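Local atomic coordinates of chloroplastic group IIB intron splicing facilitator CRS2, chloroplastic (Zea mays, PDB entry 1RYN), a protein that promotes the splicing of group IIB introns in chloroplasts as a partner of CAF1 or CAF2, and lacks the peptidyl-tRNA hydrolase activity of its family. Residues G53-V58 and T176-G181; W6-L11 and H89-Y94; L104-K109 and G184-F189; E37-N42 and V60-P65. The protein carries 3 engineered substitutions. All blocks are in the same frame, centred on the assembly; numbering follows the deposited sequence.

Contact 1 of 4, residues G53-V58 and T176-G181; sequences GSIGEV and TLVLKG
Leu179 lays its branched end across the turn that joins two strands, overlapping Ile55, Gly56, Glu57 and Val58. The turn is a type II' beta turn from Ile55 to Val58, the tight link of a beta hairpin, closed by the bond from Val58 N to Ile55 O (2.9 Å), and it packs against the last turn of helix 157-180. With CG anti to the backbone N (chi1 172°), Leu179 extends over the hairpin and divides its two methyls: CD2 lies 4.0 Å from Gly56 CA, while CD1 slips past the side chain of Val58, 3.8 Å from its CG2. Nearer the backbone of the helix, Leu179 CB meets Ile55 CG2 at 4.0 Å. Val178, one residue earlier, brings CG1 to within 3.7 Å of Val58 CG1, and the indole of Trp6, on strand 6-10, lies against both valines. Gly56 combines positive phi with a position where any CB would run into Leu179 CD2. Ser54 OG donates to Gly56 O within the turn region. On the solvent side Glu57 crosses Leu179 at about a right angle, and its bend at chi2 places OE1 3.3 Å from Leu179 CD1.

Contact 2 of 4, residues W6-L11 and H89-Y94; sequences WLIAGL and HILLIY
Trp6 and His89 stack face to face, the imidazole lying over the five-membered ring of the indole with centroids 3.8 Å apart and planes at 16°. Both side chains turn CG beside the backbone N, anti to the carbonyl carbon (chi1 -86° and -71°), which brings one flat group over the other. His89 CD2 sits toward the rim of the indole, 3.3 Å from Trp6 CZ2, and His89 CB adds a CH-pi contact over the same five-membered ring. Without the indole, as with an alanine here, the imidazole would probably lose its stacking partner and turn freely. Strands 6-10 and 90-94 run parallel, tied by five backbone hydrogen bonds, the first from Leu7 N to His89 O and the last from Leu11 N to Ile93 O. Ile8 sends CD1 to Leu91 CB (3.9 Å) and its other branch, CG2, to Ile93 CD1 (3.9 Å). On the other face Leu92 CD1 touches Ala9 CB and, at 3.8 Å, Leu11 CD2. These two strands form the middle of the mixed sheet: strand 58-65 flanks 6-10, strand 133-137 lies beyond 90-96, and helix 73-83 covers the face of Ala9 and Leu92, its Ile76 touching both.

Contact 3 of 4, residues L104-K109 and G184-F189; sequences LRLQKK and GSTERF
Thr186 meets Lys108 tip to tip, and Phe189, one helical turn later, packs on Leu104 and Leu106; together they seat the start of helix 186-196 on strand 104-107, the outermost strand at one side of the mixed sheet. Ser185 precedes them as the N-cap residue, its OG accepting from Glu187 N, although the position of that nitrogen is less certain. At Thr186, CG2 is the methyl that faces the strand, 4.1 Å from Leu106 CD1. Lys108, bent at three successive torsions, brings NZ to 3.1 Å from Thr186 CG2; its ammonium rests against the methyl rather than the hydroxyl, with Lys108 NZ 4.0 Å from Thr186 OG1. Glu187 OE2 stays 5.0 Å from Arg105 NH2, opposite charges that can probably add only a weak, long-range attraction. Phe189 then extends its ring toward the strand, with CG anti to the backbone N (chi1 162°). Leu106 crosses it at about a right angle and sets CD1 over one face, 4.0 Å from the ring centroid and 22° off the normal, while Leu104 CD1 approaches the edge, 4.1 Å from Phe189 CZ. Phe182 meets the same ring edge to face, and Asn190 OD1 accepts from Leu106 N. Between the two segments the chemistry is therefore chiefly apolar, methyls against an aromatic ring, and the Asn190 bond adds a polar tie one residue further on.

Contact 4 of 4, residues E37-N42 and V60-P65; sequences EGITMN and VLVVKP
Met41 reaches from the loop after helix 25-37 onto strand 58-65, crossing Val62 and Lys64 at about a right angle. From its CB, which points toward the strand, the chain turns CG beside the backbone N (chi1 -35°) and brings that carbon 4.1 Å from Val62 CG2. The sulfur comes next: Met41 SD lies 3.9 Å from Val62 CG2 and also borders the aliphatic part of Lys64. A bend at chi3 (51°) then tucks the terminal methyl against the strand, where Met41 CE sits 3.6 Å from Val62 O and equally close to Lys64 CD. Cutting this side chain back to an alanine is likely to open a gap beside Val62 CG2 and to leave the methylenes of Lys64 without the methyl that rests on them.

Two residues earlier, Ile39 meets Val62 tip to tip through their CG2 methyls, 4.0 Å apart, and its other branch reaches Val60, with Ile39 CD1 4.3 Å from Val60 CG2. Val62 CG2 is thus shared by the isoleucine and the methionine. The charged end of Lys64 has partners on the helix, a salt bridge to Asp31 and a cation-pi contact with Phe27, so that the lysine offers its carbon chain to Met41 and its ammonium to helix 25-37. Gly38, with positive phi, ends that helix in a Schellman motif, after which the loop carries Ile39 and Met41 to the strand. Helix 25-37 and its exit loop thus cover one face of strand 58-65, which hydrogen-bonds to strand 6-10 in the mixed sheet of the peptidyl-tRNA hydrolase-like fold.

Overall arrangement
All four contacts reach one mixed sheet of a single chain. Contact 2 pairs its middle strands, contact 4 lies on the neighbouring strand 58-65, and contact 1 packs the end of helix 157-180 against the hairpin of strands 48-55 and 58-65. Contact 3 belongs to the edge strand 104-107 and helix 186-196. Centres of contacts 2 and 4 are about 11 Å apart, those of contacts 3 and 4 about 24 Å. Along the chain, both segments of contact 4 fall between those of contact 2, contact 3 follows contact 2, and contact 1 alternates with each of the others. Segments distant in sequence are thereby gathered into one alpha/beta domain, with Trp6 joining contacts 1 and 2.

Contact 1 of 4, residues G53-V58 and T176-G181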
loop_
_atom_site.group_PDB
_atom_site.type_symbol
_atom_site.label_atom_id
_atom_site.label_comp_id
_atom_site.label_asym_id
_atom_site.label_seq_id
_atom_site.Cartn_x
_atom_site.Cartn_y
_atom_site.Cartn_z
ATOM N N GLY A 53 -0.558 2.385 16.612
ATOM C CA GLY A 53 -1.862 2.075 17.150
ATOM C C GLY A 53 -2.121 0.601 17.020
ATOM O O GLY A 53 -1.224 -0.219 17.008
ATOM N N SER A 54 -3.375 0.256 16.924
ATOM C CA SER A 54 -3.717 -1.129 16.767
ATOM C C SER A 54 -5.005 -1.246 15.994
ATOM O O SER A 54 -5.801 -0.311 15.894
ATOM C CB SER A 54 -3.819 -1.871 18.086
ATOM O OG SER A 54 -4.752 -1.206 18.872
ATOM N N ILE A 55 -5.168 -2.426 15.461
ATOM C CA ILE A 55 -6.331 -2.812 14.707
ATOM C C ILE A 55 -6.919 -3.872 15.597
ATOM O O ILE A 55 -6.429 -5.002 15.696
ATOM C CB ILE A 55 -5.983 -3.326 13.325
ATOM C CG1 ILE A 55 -5.535 -2.123 12.506
ATOM C CG2 ILE A 55 -7.192 -3.982 12.686
ATOM C CD1 ILE A 55 -5.290 -2.450 11.058
ATOM N N GLY A 56 -7.925 -3.467 16.325
ATOM C CA GLY A 56 -8.457 -4.411 17.223
ATOM C C GLY A 56 -7.371 -4.576 18.235
ATOM O O GLY A 56 -6.831 -3.597 18.698
ATOM N N GLU A 57 -7.043 -5.811 18.558
ATOM C CA GLU A 57 -6.030 -6.064 19.538
ATOM C C GLU A 57 -4.683 -6.145 18.930
ATOM O O GLU A 57 -3.742 -6.277 19.654
ATOM C CB GLU A 57 -6.244 -7.397 20.280
ATOM C CG GLU A 57 -6.179 -8.602 19.317
ATOM C CD GLU A 57 -7.550 -9.159 19.017
ATOM O OE1 GLU A 57 -8.542 -8.468 18.752
ATOM O OE2 GLU A 57 -7.567 -10.474 19.084
ATOM N N VAL A 58 -4.591 -6.088 17.634
ATOM C CA VAL A 58 -3.304 -6.194 16.987
ATOM C C VAL A 58 -2.577 -4.883 16.858
ATOM O O VAL A 58 -3.080 -3.953 16.251
ATOM C CB VAL A 58 -3.540 -6.759 15.592
ATOM C CG1 VAL A 58 -2.233 -6.997 14.841
ATOM C CG2 VAL A 58 -4.372 -8.040 15.719
ATOM N N THR A 176 -9.094 -7.211 7.710
ATOM C CA THR A 176 -9.403 -8.649 7.667
ATOM C C THR A 176 -8.137 -9.512 7.703
ATOM O O THR A 176 -8.047 -10.548 8.379
ATOM C CB THR A 176 -10.252 -9.026 6.411
ATOM O OG1 THR A 176 -11.457 -8.277 6.368
ATOM C CG2 THR A 176 -10.570 -10.522 6.418
ATOM N N LEU A 177 -7.144 -9.064 6.950
ATOM C CA LEU A 177 -5.932 -9.819 6.897
ATOM C C LEU A 177 -5.233 -9.851 8.204
ATOM O O LEU A 177 -4.718 -10.869 8.616
ATOM C CB LEU A 177 -4.970 -9.166 5.934
ATOM C CG LEU A 177 -3.796 -10.079 5.653
ATOM C CD1 LEU A 177 -4.311 -11.379 5.048
ATOM C CD2 LEU A 177 -2.827 -9.375 4.699
ATOM N N VAL A 178 -5.202 -8.685 8.811
ATOM C CA VAL A 178 -4.534 -8.472 10.060
ATOM C C VAL A 178 -5.251 -8.977 11.289
ATOM O O VAL A 178 -4.657 -9.575 12.189
ATOM C CB VAL A 178 -4.264 -6.992 10.188
ATOM C CG1 VAL A 178 -4.017 -6.615 11.633
ATOM C CG2 VAL A 178 -3.124 -6.581 9.274
ATOM N N LEU A 179 -6.537 -8.729 11.361
ATOM C CA LEU A 179 -7.305 -9.142 12.552
ATOM C C LEU A 179 -8.388 -10.203 12.364
ATOM O O LEU A 179 -8.423 -11.205 13.056
ATOM C CB LEU A 179 -7.958 -7.873 13.111
ATOM C CG LEU A 179 -8.932 -8.137 14.216
ATOM C CD1 LEU A 179 -8.136 -8.373 15.490
ATOM C CD2 LEU A 179 -9.735 -6.866 14.357
ATOM N N LYS A 180 -9.287 -9.927 11.431
ATOM C CA LYS A 180 -10.425 -10.757 11.123
ATOM C C LYS A 180 -10.129 -12.182 10.682
ATOM O O LYS A 180 -10.290 -13.146 11.437
ATOM C CB LYS A 180 -11.400 -10.060 10.166
ATOM C CG LYS A 180 -12.392 -9.145 10.866
ATOM C CD LYS A 180 -12.282 -7.686 10.456
ATOM C CE LYS A 180 -13.642 -7.009 10.321
ATOM N NZ LYS A 180 -13.746 -5.702 10.988
ATOM N N GLY A 181 -9.720 -12.296 9.422
ATOM C CA GLY A 181 -9.437 -13.583 8.797
ATOM C C GLY A 181 -10.396 -13.745 7.601
ATOM O O GLY A 181 -11.588 -13.477 7.771
#

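Contact 2 of 4, residues W6-L11 and H89-Y94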
loop_
_atom_site.group_PDB
_atom_site.type_symbol
_atom_site.label_atom_id
_atom_site.label_comp_id
_atom_site.label_asym_id
_atom_site.label_seq_id
_atom_site.Cartn_x
_atom_site.Cartn_y
_atom_site.Cartn_z
ATOM N N TRP A 6 2.508 -5.247 13.290
ATOM C CA TRP A 6 2.476 -5.283 11.864
ATOM C C TRP A 6 2.974 -3.920 11.356
ATOM O O TRP A 6 2.775 -2.904 11.975
ATOM C CB TRP A 6 1.036 -5.485 11.368
ATOM C CG TRP A 6 0.521 -6.892 11.265
ATOM C CD1 TRP A 6 0.124 -7.665 12.290
ATOM C CD2 TRP A 6 0.250 -7.655 10.057
ATOM N NE1 TRP A 6 -0.334 -8.878 11.812
ATOM C CE2 TRP A 6 -0.268 -8.900 10.456
ATOM C CE3 TRP A 6 0.400 -7.401 8.685
ATOM C CZ2 TRP A 6 -0.659 -9.873 9.532
ATOM C CZ3 TRP A 6 0.044 -8.384 7.777
ATOM C CH2 TRP A 6 -0.469 -9.601 8.204
ATOM N N LEU A 7 3.594 -3.899 10.206
ATOM C CA LEU A 7 4.045 -2.651 9.630
ATOM C C LEU A 7 3.193 -2.425 8.380
ATOM O O LEU A 7 3.306 -3.191 7.433
ATOM C CB LEU A 7 5.531 -2.755 9.226
ATOM C CG LEU A 7 6.205 -1.429 8.833
ATOM C CD1 LEU A 7 5.988 -1.082 7.358
ATOM C CD2 LEU A 7 5.724 -0.317 9.754
ATOM N N ILE A 8 2.323 -1.419 8.374
ATOM C CA ILE A 8 1.468 -1.161 7.220
ATOM C C ILE A 8 2.077 0.033 6.517
ATOM O O ILE A 8 2.021 1.131 7.043
ATOM C CB ILE A 8 0.045 -0.833 7.654
ATOM C CG1 ILE A 8 -0.617 -1.998 8.416
ATOM C CG2 ILE A 8 -0.795 -0.495 6.430
ATOM C CD1 ILE A 8 0.226 -3.264 8.390
ATOM N N ALA A 9 2.688 -0.174 5.348
ATOM C CA ALA A 9 3.336 0.913 4.637
ATOM C C ALA A 9 2.775 1.098 3.274
ATOM O O ALA A 9 2.669 0.136 2.561
ATOM C CB ALA A 9 4.767 0.497 4.374
ATOM N N GLY A 10 2.465 2.323 2.907
ATOM C CA GLY A 10 1.946 2.560 1.565
ATOM C C GLY A 10 3.045 3.326 0.870
ATOM O O GLY A 10 3.746 4.108 1.517
ATOM N N LEU A 11 3.228 3.089 -0.410
ATOM C CA LEU A 11 4.288 3.763 -1.133
ATOM C C LEU A 11 3.871 5.022 -1.876
ATOM O O LEU A 11 2.724 5.202 -2.205
ATOM C CB LEU A 11 5.018 2.776 -2.061
ATOM C CG LEU A 11 5.444 1.489 -1.352
ATOM C CD1 LEU A 11 6.144 0.563 -2.348
ATOM C CD2 LEU A 11 6.414 1.805 -0.204
ATOM N N HIS A 89 4.667 -10.083 8.503
ATOM C CA HIS A 89 3.838 -9.004 8.990
ATOM C C HIS A 89 4.182 -7.669 8.339
ATOM O O HIS A 89 3.818 -6.589 8.832
ATOM C CB HIS A 89 3.822 -8.914 10.542
ATOM C CG HIS A 89 3.053 -10.064 11.086
ATOM N ND1 HIS A 89 3.008 -10.342 12.435
ATOM C CD2 HIS A 89 2.312 -10.995 10.429
ATOM C CE1 HIS A 89 2.251 -11.422 12.576
ATOM N NE2 HIS A 89 1.825 -11.834 11.392
ATOM N N ILE A 90 4.904 -7.733 7.237
ATOM C CA ILE A 90 5.204 -6.500 6.549
ATOM C C ILE A 90 4.251 -6.439 5.350
ATOM O O ILE A 90 4.448 -7.194 4.427
ATOM C CB ILE A 90 6.651 -6.322 6.078
ATOM C CG1 ILE A 90 7.612 -6.301 7.255
ATOM C CG2 ILE A 90 6.793 -5.001 5.309
ATOM C CD1 ILE A 90 9.009 -6.718 6.843
ATOM N N LEU A 91 3.241 -5.538 5.422
ATOM C CA LEU A 91 2.249 -5.300 4.414
ATOM C C LEU A 91 2.548 -4.032 3.614
ATOM O O LEU A 91 2.478 -2.920 4.112
ATOM C CB LEU A 91 0.867 -5.186 5.067
ATOM C CG LEU A 91 -0.197 -4.745 4.064
ATOM C CD1 LEU A 91 -0.526 -5.894 3.132
ATOM C CD2 LEU A 91 -1.446 -4.262 4.781
ATOM N N LEU A 92 2.884 -4.198 2.347
ATOM C CA LEU A 92 3.194 -3.088 1.440
ATOM C C LEU A 92 2.002 -2.790 0.551
ATOM O O LEU A 92 1.424 -3.714 -0.046
ATOM C CB LEU A 92 4.376 -3.425 0.492
ATOM C CG LEU A 92 5.761 -3.128 1.081
ATOM C CD1 LEU A 92 5.900 -1.656 1.361
ATOM C CD2 LEU A 92 5.977 -3.945 2.361
ATOM N N ILE A 93 1.657 -1.510 0.438
ATOM C CA ILE A 93 0.526 -1.105 -0.420
ATOM C C ILE A 93 1.006 -0.197 -1.508
ATOM O O ILE A 93 1.697 0.803 -1.237
ATOM C CB ILE A 93 -0.479 -0.380 0.408
ATOM C CG1 ILE A 93 -0.793 -1.313 1.607
ATOM C CG2 ILE A 93 -1.661 -0.090 -0.537
ATOM C CD1 ILE A 93 -1.740 -0.745 2.661
ATOM N N TYR A 94 0.690 -0.523 -2.729
ATOM C CA TYR A 94 1.210 0.313 -3.795
ATOM C C TYR A 94 0.388 0.194 -5.071
ATOM O O TYR A 94 -0.409 -0.733 -5.167
ATOM C CB TYR A 94 2.680 -0.090 -4.081
ATOM C CG TYR A 94 2.703 -1.500 -4.556
ATOM C CD1 TYR A 94 2.690 -1.817 -5.910
ATOM C CD2 TYR A 94 2.645 -2.536 -3.633
ATOM C CE1 TYR A 94 2.675 -3.152 -6.311
ATOM C CE2 TYR A 94 2.595 -3.872 -4.020
ATOM C CZ TYR A 94 2.604 -4.178 -5.371
ATOM O OH TYR A 94 2.570 -5.490 -5.737
#

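Contact 3 of 4, residues L104-K109 and G184-F189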
loop_
_atom_site.group_PDB
_atom_site.type_symbol
_atom_site.label_atom_id
_atom_site.label_comp_id
_atom_site.label_asym_id
_atom_site.label_seq_id
_atom_site.Cartn_x
_atom_site.Cartn_y
_atom_site.Cartn_z
ATOM N N LEU A 104 -8.343 -4.266 -6.393
ATOM C CA LEU A 104 -7.269 -4.549 -5.454
ATOM C C LEU A 104 -6.843 -6.022 -5.622
ATOM O O LEU A 104 -7.602 -6.893 -6.113
ATOM C CB LEU A 104 -7.708 -4.344 -3.996
ATOM C CG LEU A 104 -8.555 -3.102 -3.772
ATOM C CD1 LEU A 104 -9.310 -3.216 -2.479
ATOM C CD2 LEU A 104 -7.655 -1.877 -3.721
ATOM N N ARG A 105 -5.627 -6.307 -5.186
ATOM C CA ARG A 105 -5.066 -7.642 -5.240
ATOM C C ARG A 105 -4.185 -7.847 -4.023
ATOM O O ARG A 105 -3.304 -7.068 -3.713
ATOM C CB ARG A 105 -4.225 -7.908 -6.468
ATOM C CG ARG A 105 -3.488 -9.248 -6.425
ATOM C CD ARG A 105 -3.122 -9.781 -7.827
ATOM N NE ARG A 105 -3.513 -11.193 -8.025
ATOM C CZ ARG A 105 -4.124 -11.752 -9.095
ATOM N NH1 ARG A 105 -4.459 -11.061 -10.188
ATOM N NH2 ARG A 105 -4.396 -13.056 -9.070
ATOM N N LEU A 106 -4.422 -8.921 -3.320
ATOM C CA LEU A 106 -3.644 -9.222 -2.128
ATOM C C LEU A 106 -2.777 -10.420 -2.386
ATOM O O LEU A 106 -3.252 -11.473 -2.761
ATOM C CB LEU A 106 -4.628 -9.638 -1.030
ATOM C CG LEU A 106 -5.093 -8.485 -0.186
ATOM C CD1 LEU A 106 -6.195 -8.987 0.739
ATOM C CD2 LEU A 106 -3.909 -8.013 0.670
ATOM N N GLN A 107 -1.509 -10.284 -2.224
ATOM C CA GLN A 107 -0.661 -11.450 -2.414
ATOM C C GLN A 107 0.369 -11.626 -1.255
ATOM O O GLN A 107 0.683 -10.692 -0.504
ATOM C CB GLN A 107 -0.109 -11.687 -3.824
ATOM C CG GLN A 107 -0.514 -10.630 -4.867
ATOM C CD GLN A 107 0.684 -10.077 -5.627
ATOM O OE1 GLN A 107 1.595 -10.820 -6.008
ATOM N NE2 GLN A 107 0.698 -8.762 -5.831
ATOM N N LYS A 108 0.893 -12.835 -1.080
ATOM C CA LYS A 108 1.822 -13.067 -0.004
ATOM C C LYS A 108 3.117 -13.701 -0.440
ATOM O O LYS A 108 3.692 -14.511 0.279
ATOM C CB LYS A 108 1.158 -13.903 1.063
ATOM C CG LYS A 108 -0.343 -13.821 0.944
ATOM C CD LYS A 108 -0.942 -12.977 2.044
ATOM C CE LYS A 108 -2.135 -12.189 1.563
ATOM N NZ LYS A 108 -3.144 -12.068 2.622
ATOM N N LYS A 109 3.567 -13.311 -1.625
ATOM C CA LYS A 109 4.794 -13.807 -2.203
ATOM C C LYS A 109 4.911 -13.332 -3.648
ATOM O O LYS A 109 4.495 -12.228 -4.001
ATOM C CB LYS A 109 4.903 -15.324 -2.102
ATOM C CG LYS A 109 4.232 -16.078 -3.246
ATOM C CD LYS A 109 3.543 -17.368 -2.804
ATOM C CE LYS A 109 4.506 -18.492 -2.443
ATOM N NZ LYS A 109 3.879 -19.819 -2.550
ATOM N N GLY A 184 -12.339 -17.089 3.438
ATOM C CA GLY A 184 -12.060 -17.632 2.115
ATOM C C GLY A 184 -10.554 -17.358 1.974
ATOM O O GLY A 184 -9.943 -16.788 2.887
ATOM N N SER A 185 -9.967 -17.757 0.865
ATOM C CA SER A 185 -8.557 -17.537 0.670
ATOM C C SER A 185 -8.402 -16.192 0.049
ATOM O O SER A 185 -9.318 -15.691 -0.585
ATOM C CB SER A 185 -7.924 -18.610 -0.220
ATOM O OG SER A 185 -7.283 -18.016 -1.337
ATOM N N THR A 186 -7.243 -15.606 0.227
ATOM C CA THR A 186 -7.055 -14.325 -0.357
ATOM C C THR A 186 -7.316 -14.428 -1.834
ATOM O O THR A 186 -7.670 -13.452 -2.479
ATOM C CB THR A 186 -5.711 -13.677 0.029
ATOM O OG1 THR A 186 -4.682 -14.650 0.057
ATOM C CG2 THR A 186 -5.845 -13.055 1.415
ATOM N N GLU A 187 -7.163 -15.618 -2.386
ATOM C CA GLU A 187 -7.431 -15.700 -3.788
ATOM C C GLU A 187 -8.899 -15.478 -4.115
ATOM O O GLU A 187 -9.256 -15.031 -5.201
ATOM C CB GLU A 187 -6.816 -16.899 -4.492
ATOM C CG GLU A 187 -5.800 -16.442 -5.538
ATOM C CD GLU A 187 -4.588 -17.313 -5.542
ATOM O OE1 GLU A 187 -4.106 -17.795 -4.515
ATOM O OE2 GLU A 187 -4.149 -17.523 -6.771
ATOM N N ARG A 188 -9.764 -15.749 -3.154
ATOM C CA ARG A 188 -11.174 -15.539 -3.435
ATOM C C ARG A 188 -11.535 -14.075 -3.382
ATOM O O ARG A 188 -12.454 -13.603 -4.040
ATOM C CB ARG A 188 -12.123 -16.442 -2.668
ATOM C CG ARG A 188 -11.538 -17.845 -2.492
ATOM C CD ARG A 188 -11.538 -18.670 -3.785
ATOM N NE ARG A 188 -12.672 -19.604 -3.881
ATOM C CZ ARG A 188 -13.267 -19.894 -5.021
ATOM N NH1 ARG A 188 -12.840 -19.391 -6.164
ATOM N NH2 ARG A 188 -14.302 -20.747 -5.003
ATOM N N PHE A 189 -10.764 -13.352 -2.594
ATOM C CA PHE A 189 -10.961 -11.926 -2.488
ATOM C C PHE A 189 -10.500 -11.283 -3.808
ATOM O O PHE A 189 -11.054 -10.300 -4.283
ATOM C CB PHE A 189 -10.035 -11.414 -1.374
ATOM C CG PHE A 189 -9.783 -9.921 -1.390
ATOM C CD1 PHE A 189 -10.606 -9.048 -0.673
ATOM C CD2 PHE A 189 -8.701 -9.384 -2.089
ATOM C CE1 PHE A 189 -10.383 -7.672 -0.673
ATOM C CE2 PHE A 189 -8.455 -8.012 -2.081
ATOM C CZ PHE A 189 -9.297 -7.150 -1.375
#

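Contact 4 of 4, residues E37-N42 and V60-P65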
loop_
_atom_site.group_PDB
_atom_site.type_symbol
_atom_site.label_atom_id
_atom_site.label_comp_id
_atom_site.label_asym_id
_atom_site.label_seq_id
_atom_site.Cartn_x
_atom_site.Cartn_y
_atom_site.Cartn_z
ATOM N N GLU A 37 -8.551 4.470 11.842
ATOM C CA GLU A 37 -8.139 3.979 13.132
ATOM C C GLU A 37 -7.796 5.062 14.141
ATOM O O GLU A 37 -7.464 4.756 15.270
ATOM C CB GLU A 37 -6.958 3.002 12.996
ATOM C CG GLU A 37 -7.226 1.877 11.998
ATOM C CD GLU A 37 -8.334 0.979 12.445
ATOM O OE1 GLU A 37 -8.943 0.277 11.666
ATOM O OE2 GLU A 37 -8.562 1.026 13.740
ATOM N N GLY A 38 -7.839 6.313 13.745
ATOM C CA GLY A 38 -7.487 7.384 14.661
ATOM C C GLY A 38 -5.981 7.453 14.965
ATOM O O GLY A 38 -5.575 7.943 16.011
ATOM N N ILE A 39 -5.133 6.967 14.052
ATOM C CA ILE A 39 -3.673 6.979 14.252
ATOM C C ILE A 39 -2.994 8.187 13.632
ATOM O O ILE A 39 -3.006 8.362 12.420
ATOM C CB ILE A 39 -3.018 5.716 13.676
ATOM C CG1 ILE A 39 -3.442 4.479 14.461
ATOM C CG2 ILE A 39 -1.505 5.846 13.706
ATOM C CD1 ILE A 39 -3.331 3.176 13.672
ATOM N N THR A 40 -2.355 9.028 14.445
ATOM C CA THR A 40 -1.661 10.165 13.845
ATOM C C THR A 40 -0.219 9.819 13.494
ATOM O O THR A 40 0.489 9.217 14.299
ATOM C CB THR A 40 -1.811 11.503 14.600
ATOM O OG1 THR A 40 -0.571 11.895 15.152
ATOM C CG2 THR A 40 -2.851 11.362 15.707
ATOM N N MET A 41 0.191 10.194 12.268
ATOM C CA MET A 41 1.536 9.937 11.732
ATOM C C MET A 41 2.404 11.170 11.845
ATOM O O MET A 41 2.704 11.869 10.899
ATOM C CB MET A 41 1.487 9.354 10.296
ATOM C CG MET A 41 0.279 8.414 10.092
ATOM S SD MET A 41 -0.005 7.832 8.391
ATOM C CE MET A 41 1.645 7.215 7.931
ATOM N N ASN A 42 2.794 11.456 13.060
ATOM C CA ASN A 42 3.608 12.626 13.288
ATOM C C ASN A 42 5.078 12.294 13.235
ATOM O O ASN A 42 5.892 13.036 12.712
ATOM C CB ASN A 42 3.322 13.189 14.700
ATOM C CG ASN A 42 1.964 13.821 14.897
ATOM O OD1 ASN A 42 1.169 13.400 15.778
ATOM N ND2 ASN A 42 1.747 14.911 14.161
ATOM N N VAL A 60 -0.061 -2.180 15.470
ATOM C CA VAL A 60 0.505 -1.911 14.151
ATOM C C VAL A 60 1.183 -0.574 14.093
ATOM O O VAL A 60 0.993 0.269 14.931
ATOM C CB VAL A 60 -0.585 -1.877 13.071
ATOM C CG1 VAL A 60 -1.423 -3.129 13.073
ATOM C CG2 VAL A 60 -1.515 -0.687 13.268
ATOM N N LEU A 61 1.963 -0.393 13.046
ATOM C CA LEU A 61 2.626 0.848 12.725
ATOM C C LEU A 61 2.231 1.121 11.262
ATOM O O LEU A 61 2.303 0.229 10.400
ATOM C CB LEU A 61 4.181 0.889 12.878
ATOM C CG LEU A 61 4.815 -0.484 12.938
ATOM C CD1 LEU A 61 6.306 -0.379 12.696
ATOM C CD2 LEU A 61 4.537 -1.122 14.291
ATOM N N VAL A 62 1.757 2.326 11.008
ATOM C CA VAL A 62 1.394 2.683 9.677
ATOM C C VAL A 62 2.414 3.717 9.290
ATOM O O VAL A 62 2.776 4.588 10.080
ATOM C CB VAL A 62 -0.045 3.055 9.520
ATOM C CG1 VAL A 62 -0.885 1.956 10.173
ATOM C CG2 VAL A 62 -0.284 4.370 10.220
ATOM N N VAL A 63 2.880 3.569 8.074
ATOM C CA VAL A 63 3.943 4.355 7.568
ATOM C C VAL A 63 3.831 4.856 6.158
ATOM O O VAL A 63 3.265 4.217 5.285
ATOM C CB VAL A 63 4.993 3.250 7.373
ATOM C CG1 VAL A 63 6.366 3.787 7.055
ATOM C CG2 VAL A 63 5.004 2.335 8.566
ATOM N N LYS A 64 4.463 5.983 5.934
ATOM C CA LYS A 64 4.529 6.549 4.598
ATOM C C LYS A 64 5.984 6.927 4.407
ATOM O O LYS A 64 6.426 7.933 4.941
ATOM C CB LYS A 64 3.658 7.777 4.436
ATOM C CG LYS A 64 2.232 7.433 4.042
ATOM C CD LYS A 64 1.205 8.443 4.550
ATOM C CE LYS A 64 1.612 9.901 4.362
ATOM N NZ LYS A 64 0.528 10.752 3.833
ATOM N N PRO A 65 6.755 6.118 3.718
ATOM C CA PRO A 65 8.171 6.480 3.540
ATOM C C PRO A 65 8.321 7.884 2.908
ATOM O O PRO A 65 7.503 8.341 2.101
ATOM C CB PRO A 65 8.825 5.357 2.720
ATOM C CG PRO A 65 7.834 4.198 2.811
ATOM C CD PRO A 65 6.459 4.815 3.077
#